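TCR beta chain (Gallus gallus, PDB 6LIR) forms, with the TCR alpha chain, the chicken alpha-beta T-cell receptor, which probably recognises antigen presented by MHC molecules. Local coordinates at residues E130-K135 / R186-W192; L151-V157 / L181-L185. All blocks are in the same frame, centred on the assembly; numbering follows the deposited sequence.

Contact 1 (E130-K135 / R186-W192); sequences EIQEKK and RISAQEW
The backbone of 130-135 is the last part of helix 128-134 and its exit. K134 N bonds to E130 O at 2.7 Å, and K135 leaves the helix with positive phi (55/29). The other segment finishes strand 178-188 and turns at S188 (-64/153) into the short helix 189-192. S188 is its N-cap: with chi1 p, its OG accepts from E191 N at 3.2 Å. The backbones come closest at K135 and A189, CA to CA 5.0 Å, where A189 N donates to K135 O at 2.9 Å (148°).

Beside this bond lies an apolar patch. I131 (m, t) points toward the short helix, placing CG2 4.2 Å from A189 CB and CD1 3.6 Å from W192 CD1, oblique to the indole, whose chi1 is t and chi2 -112°. Here W192 also packs on A137 and L139 of strand 136-146.

Charges meet around E130 and K134. R186 leaves its strand sideways, but its extended chain (t throughout chi1-chi3) carries the guanidinium to the helix. The E130 side chain (t, t) meets it in a salt bridge: E130 OE1 lies 3.2 Å from both R186 NE and R186 NH2, two weak bonds at 134° and 132°. E130 OE1 also bonds T138, while R186 NH1 bridges D135 of the TCR alpha chain. K134 (m, m) rests CG 3.7 Å from R186 NH2, and its NZ turns away to the S114 carbonyl of the alpha chain.

Such an arrangement, a helix between the first two strands packed against the E-F turn, belongs to the immunoglobulin C1-set constant domain, here at its alpha-chain interface.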
# COMPACT_ATOMS: atom_id res chain seq x y z
N GLU B 130 21.21 1.72 19.18
CA GLU B 130 20.79 0.71 18.21
C GLU B 130 21.95 0.33 17.29
O GLU B 130 22.21 -0.85 17.06
CB GLU B 130 19.61 1.21 17.37
CG GLU B 130 19.28 0.28 16.18
CD GLU B 130 18.27 0.87 15.19
OE1 GLU B 130 17.49 0.09 14.60
OE2 GLU B 130 18.26 2.11 14.99
N ILE B 131 22.66 1.34 16.77
CA ILE B 131 23.80 1.09 15.88
C ILE B 131 24.81 0.16 16.55
O ILE B 131 25.31 -0.78 15.93
CB ILE B 131 24.44 2.42 15.46
CG1 ILE B 131 23.47 3.25 14.62
CG2 ILE B 131 25.72 2.17 14.69
CD1 ILE B 131 23.92 4.68 14.40
N GLN B 132 25.15 0.45 17.80
CA GLN B 132 26.11 -0.41 18.51
C GLN B 132 25.53 -1.79 18.79
O GLN B 132 26.19 -2.81 18.55
CB GLN B 132 26.55 0.27 19.81
CG GLN B 132 27.42 1.49 19.55
CD GLN B 132 27.60 2.36 20.78
OE1 GLN B 132 27.38 3.57 20.72
NE2 GLN B 132 28.02 1.76 21.89
N GLU B 133 24.31 -1.85 19.33
CA GLU B 133 23.73 -3.14 19.72
C GLU B 133 23.39 -4.01 18.51
O GLU B 133 23.66 -5.22 18.51
CB GLU B 133 22.49 -2.92 20.58
CG GLU B 133 22.78 -2.32 21.94
CD GLU B 133 21.51 -2.01 22.72
OE1 GLU B 133 20.41 -2.27 22.18
OE2 GLU B 133 21.61 -1.52 23.86
N LYS B 134 22.76 -3.42 17.49
CA LYS B 134 22.23 -4.19 16.37
C LYS B 134 23.04 -4.08 15.09
O LYS B 134 22.72 -4.77 14.11
CB LYS B 134 20.79 -3.76 16.06
CG LYS B 134 19.88 -3.65 17.27
CD LYS B 134 19.61 -5.01 17.88
CE LYS B 134 18.55 -4.92 18.96
NZ LYS B 134 18.15 -6.25 19.48
N LYS B 135 24.07 -3.24 15.06
CA LYS B 135 24.85 -2.98 13.84
C LYS B 135 23.95 -2.54 12.68
O LYS B 135 24.25 -2.79 11.51
CB LYS B 135 25.71 -4.19 13.45
CG LYS B 135 27.05 -4.22 14.18
CD LYS B 135 27.94 -5.37 13.74
CE LYS B 135 28.31 -5.27 12.27
NZ LYS B 135 29.77 -5.48 12.04
N ARG B 186 15.61 1.01 7.47
CA ARG B 186 16.63 0.37 8.29
C ARG B 186 17.79 -0.07 7.40
O ARG B 186 17.58 -0.78 6.41
CB ARG B 186 16.07 -0.82 9.06
CG ARG B 186 16.96 -1.25 10.24
CD ARG B 186 16.29 -2.25 11.17
NE ARG B 186 16.91 -2.24 12.49
CZ ARG B 186 16.78 -3.20 13.40
NH1 ARG B 186 16.05 -4.27 13.13
NH2 ARG B 186 17.38 -3.09 14.58
N ILE B 187 19.00 0.37 7.74
CA ILE B 187 20.18 0.07 6.94
C ILE B 187 21.28 -0.50 7.84
O ILE B 187 21.26 -0.33 9.06
CB ILE B 187 20.70 1.32 6.21
CG1 ILE B 187 21.06 2.40 7.23
CG2 ILE B 187 19.66 1.83 5.22
CD1 ILE B 187 21.51 3.69 6.62
N SER B 188 22.24 -1.18 7.21
CA SER B 188 23.41 -1.67 7.92
C SER B 188 24.23 -0.50 8.48
O SER B 188 24.19 0.61 7.96
CB SER B 188 24.27 -2.53 7.00
OG SER B 188 24.90 -1.72 6.02
N ALA B 189 24.96 -0.77 9.57
CA ALA B 189 25.85 0.24 10.13
C ALA B 189 26.88 0.72 9.12
O ALA B 189 27.18 1.92 9.06
CB ALA B 189 26.53 -0.32 11.39
N GLN B 190 27.43 -0.19 8.31
CA GLN B 190 28.40 0.19 7.27
C GLN B 190 27.82 1.22 6.31
O GLN B 190 28.51 2.17 5.91
CB GLN B 190 28.91 -1.04 6.52
CG GLN B 190 27.92 -2.15 6.24
CD GLN B 190 27.81 -3.11 7.41
OE1 GLN B 190 27.10 -2.85 8.38
NE2 GLN B 190 28.54 -4.22 7.34
N GLU B 191 26.55 1.07 5.93
CA GLU B 191 25.95 2.02 5.00
C GLU B 191 25.65 3.34 5.70
O GLU B 191 25.71 4.40 5.06
CB GLU B 191 24.67 1.44 4.39
CG GLU B 191 24.05 2.35 3.33
CD GLU B 191 22.84 1.76 2.61
OE1 GLU B 191 22.36 0.67 2.99
OE2 GLU B 191 22.36 2.40 1.65
N TRP B 192 25.35 3.30 7.00
CA TRP B 192 25.08 4.54 7.72
C TRP B 192 26.35 5.34 7.95
O TRP B 192 26.32 6.58 7.91
CB TRP B 192 24.40 4.24 9.06
CG TRP B 192 24.38 5.44 9.96
CD1 TRP B 192 25.06 5.60 11.14
CD2 TRP B 192 23.66 6.67 9.75
NE1 TRP B 192 24.80 6.84 11.67
CE2 TRP B 192 23.95 7.52 10.84
CE3 TRP B 192 22.80 7.12 8.74
CZ2 TRP B 192 23.40 8.80 10.95
CZ3 TRP B 192 22.26 8.40 8.86
CH2 TRP B 192 22.56 9.22 9.95

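Contact 2 (L151-V157 / L181-L185)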
# COMPACT_ATOMS: atom_id res chain seq x y z
N LEU B 151 -1.50 10.76 1.72
CA LEU B 151 -0.19 11.33 1.45
C LEU B 151 0.75 10.18 1.15
O LEU B 151 0.59 9.08 1.69
CB LEU B 151 0.30 12.16 2.64
CG LEU B 151 1.70 12.76 2.67
CD1 LEU B 151 1.63 14.07 3.41
CD2 LEU B 151 2.69 11.81 3.35
N ASN B 152 1.72 10.41 0.27
CA ASN B 152 2.69 9.39 -0.09
C ASN B 152 4.06 9.78 0.46
O ASN B 152 4.48 10.93 0.35
CB ASN B 152 2.77 9.22 -1.61
CG ASN B 152 1.68 8.32 -2.15
OD1 ASN B 152 0.95 8.70 -3.06
ND2 ASN B 152 1.58 7.12 -1.59
N LEU B 153 4.75 8.79 1.03
CA LEU B 153 6.08 8.97 1.59
C LEU B 153 7.01 7.95 0.95
O LEU B 153 6.74 6.74 1.03
CB LEU B 153 6.04 8.80 3.11
CG LEU B 153 6.98 9.59 4.02
CD1 LEU B 153 6.84 11.08 3.80
CD2 LEU B 153 6.70 9.24 5.48
N VAL B 154 8.10 8.41 0.35
CA VAL B 154 9.06 7.52 -0.29
C VAL B 154 10.47 7.91 0.13
O VAL B 154 10.72 9.02 0.60
CB VAL B 154 8.94 7.53 -1.83
CG1 VAL B 154 7.62 6.93 -2.27
CG2 VAL B 154 9.11 8.95 -2.36
N TRP B 155 11.40 6.98 -0.08
CA TRP B 155 12.81 7.21 0.20
C TRP B 155 13.62 7.21 -1.09
O TRP B 155 13.37 6.41 -1.99
CB TRP B 155 13.37 6.13 1.13
CG TRP B 155 12.92 6.22 2.55
CD1 TRP B 155 11.85 5.59 3.12
CD2 TRP B 155 13.56 6.96 3.60
NE1 TRP B 155 11.77 5.90 4.46
CE2 TRP B 155 12.80 6.74 4.78
CE3 TRP B 155 14.68 7.78 3.66
CZ2 TRP B 155 13.15 7.32 6.00
CZ3 TRP B 155 15.02 8.36 4.88
CH2 TRP B 155 14.25 8.12 6.03
N LYS B 156 14.59 8.12 -1.17
CA LYS B 156 15.68 8.03 -2.13
C LYS B 156 17.00 7.95 -1.39
O LYS B 156 17.21 8.67 -0.41
CB LYS B 156 15.67 9.22 -3.09
CG LYS B 156 14.53 9.20 -4.09
CD LYS B 156 14.69 10.28 -5.15
CE LYS B 156 13.60 10.21 -6.19
NZ LYS B 156 13.69 11.31 -7.18
N VAL B 157 17.90 7.09 -1.86
CA VAL B 157 19.27 7.04 -1.34
C VAL B 157 20.20 7.41 -2.48
O VAL B 157 20.31 6.68 -3.47
CB VAL B 157 19.61 5.65 -0.77
CG1 VAL B 157 21.06 5.63 -0.31
CG2 VAL B 157 18.68 5.30 0.38
N LEU B 181 1.95 10.27 9.24
CA LEU B 181 2.36 9.06 8.54
C LEU B 181 3.84 8.85 8.79
O LEU B 181 4.62 9.80 8.82
CB LEU B 181 2.07 9.14 7.04
CG LEU B 181 2.10 7.81 6.28
CD1 LEU B 181 0.84 6.99 6.55
CD2 LEU B 181 2.29 8.02 4.78
N THR B 182 4.24 7.59 8.97
CA THR B 182 5.59 7.25 9.37
C THR B 182 6.20 6.27 8.38
O THR B 182 5.53 5.34 7.91
CB THR B 182 5.62 6.65 10.78
OG1 THR B 182 5.03 7.57 11.71
CG2 THR B 182 7.04 6.34 11.22
N SER B 183 7.49 6.46 8.08
CA SER B 183 8.23 5.53 7.24
C SER B 183 9.59 5.30 7.87
O SER B 183 10.25 6.25 8.30
CB SER B 183 8.40 6.06 5.82
OG SER B 183 9.02 5.08 5.00
N ARG B 184 10.00 4.04 7.93
CA ARG B 184 11.28 3.65 8.50
C ARG B 184 12.14 3.04 7.40
O ARG B 184 11.66 2.20 6.63
CB ARG B 184 11.08 2.67 9.66
CG ARG B 184 10.49 3.32 10.89
CD ARG B 184 9.28 2.55 11.43
NE ARG B 184 8.23 2.40 10.44
CZ ARG B 184 6.93 2.54 10.69
NH1 ARG B 184 6.51 2.84 11.91
NH2 ARG B 184 6.06 2.38 9.71
N LEU B 185 13.38 3.50 7.31
CA LEU B 185 14.40 2.86 6.48
C LEU B 185 15.48 2.33 7.40
O LEU B 185 16.19 3.11 8.05
CB LEU B 185 14.97 3.85 5.46
CG LEU B 185 16.29 3.45 4.78
CD1 LEU B 185 16.14 2.13 4.02
CD2 LEU B 185 16.79 4.56 3.85
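This is a face-to-face contact across the core of an immunoglobulin C1-set beta-sandwich, joining strand 152-157 of one sheet to strand 178-188 of the other. The strand axes approach to 7.9 Å and run nearly parallel, at 19°, with no backbone hydrogen bond between them. In register, L151 faces L181, L153 faces S183 and W155 faces L185, with CA separations of 7.0 to 7.9 Å. The inward residues L151, L153, W155 and V157 meet L181, S183 and L185: L151 CD2 is 4.1 Å from L181 CD2, L153 CD2 is 3.6 Å from S183 CB, and V157 CG2 is 4.0 Å from L185 CD2.

W155 is the core tryptophan of the fold and packs on C141, while L153 packs on C201, the two halves of the intersheet disulfide. L185 CB lies over one indole face, 3.8 Å from the centroid of the W155 five-membered ring, a CH-pi contact. S183 OG, also bonded to T168, sits at the ring edge and accepts from W155 NE1 at 2.9 Å.

Strand 178-188 carries both contacts: its residues 181-185 face the opposite sheet in contact 2, and from R186 onward the same strand and the helix after it supply one side of contact 1, the other being helix 128-134 with K135. The two centres are about 19 Å apart, yet the contacts touch, E191 OE2 lying 4.0 Å from V157 CG1; that carboxylate oxygen also bridges R162. Contact 2 is buried, whereas contact 1 is partly exposed. Strand 178-188 turns a second face to the TCR alpha chain, on which R184 packs against L168 of that chain and R186 against its V156. Contact 2 thus joins the two sheets, contact 1 helix 128-134 to the E-F turn beside the alpha chain.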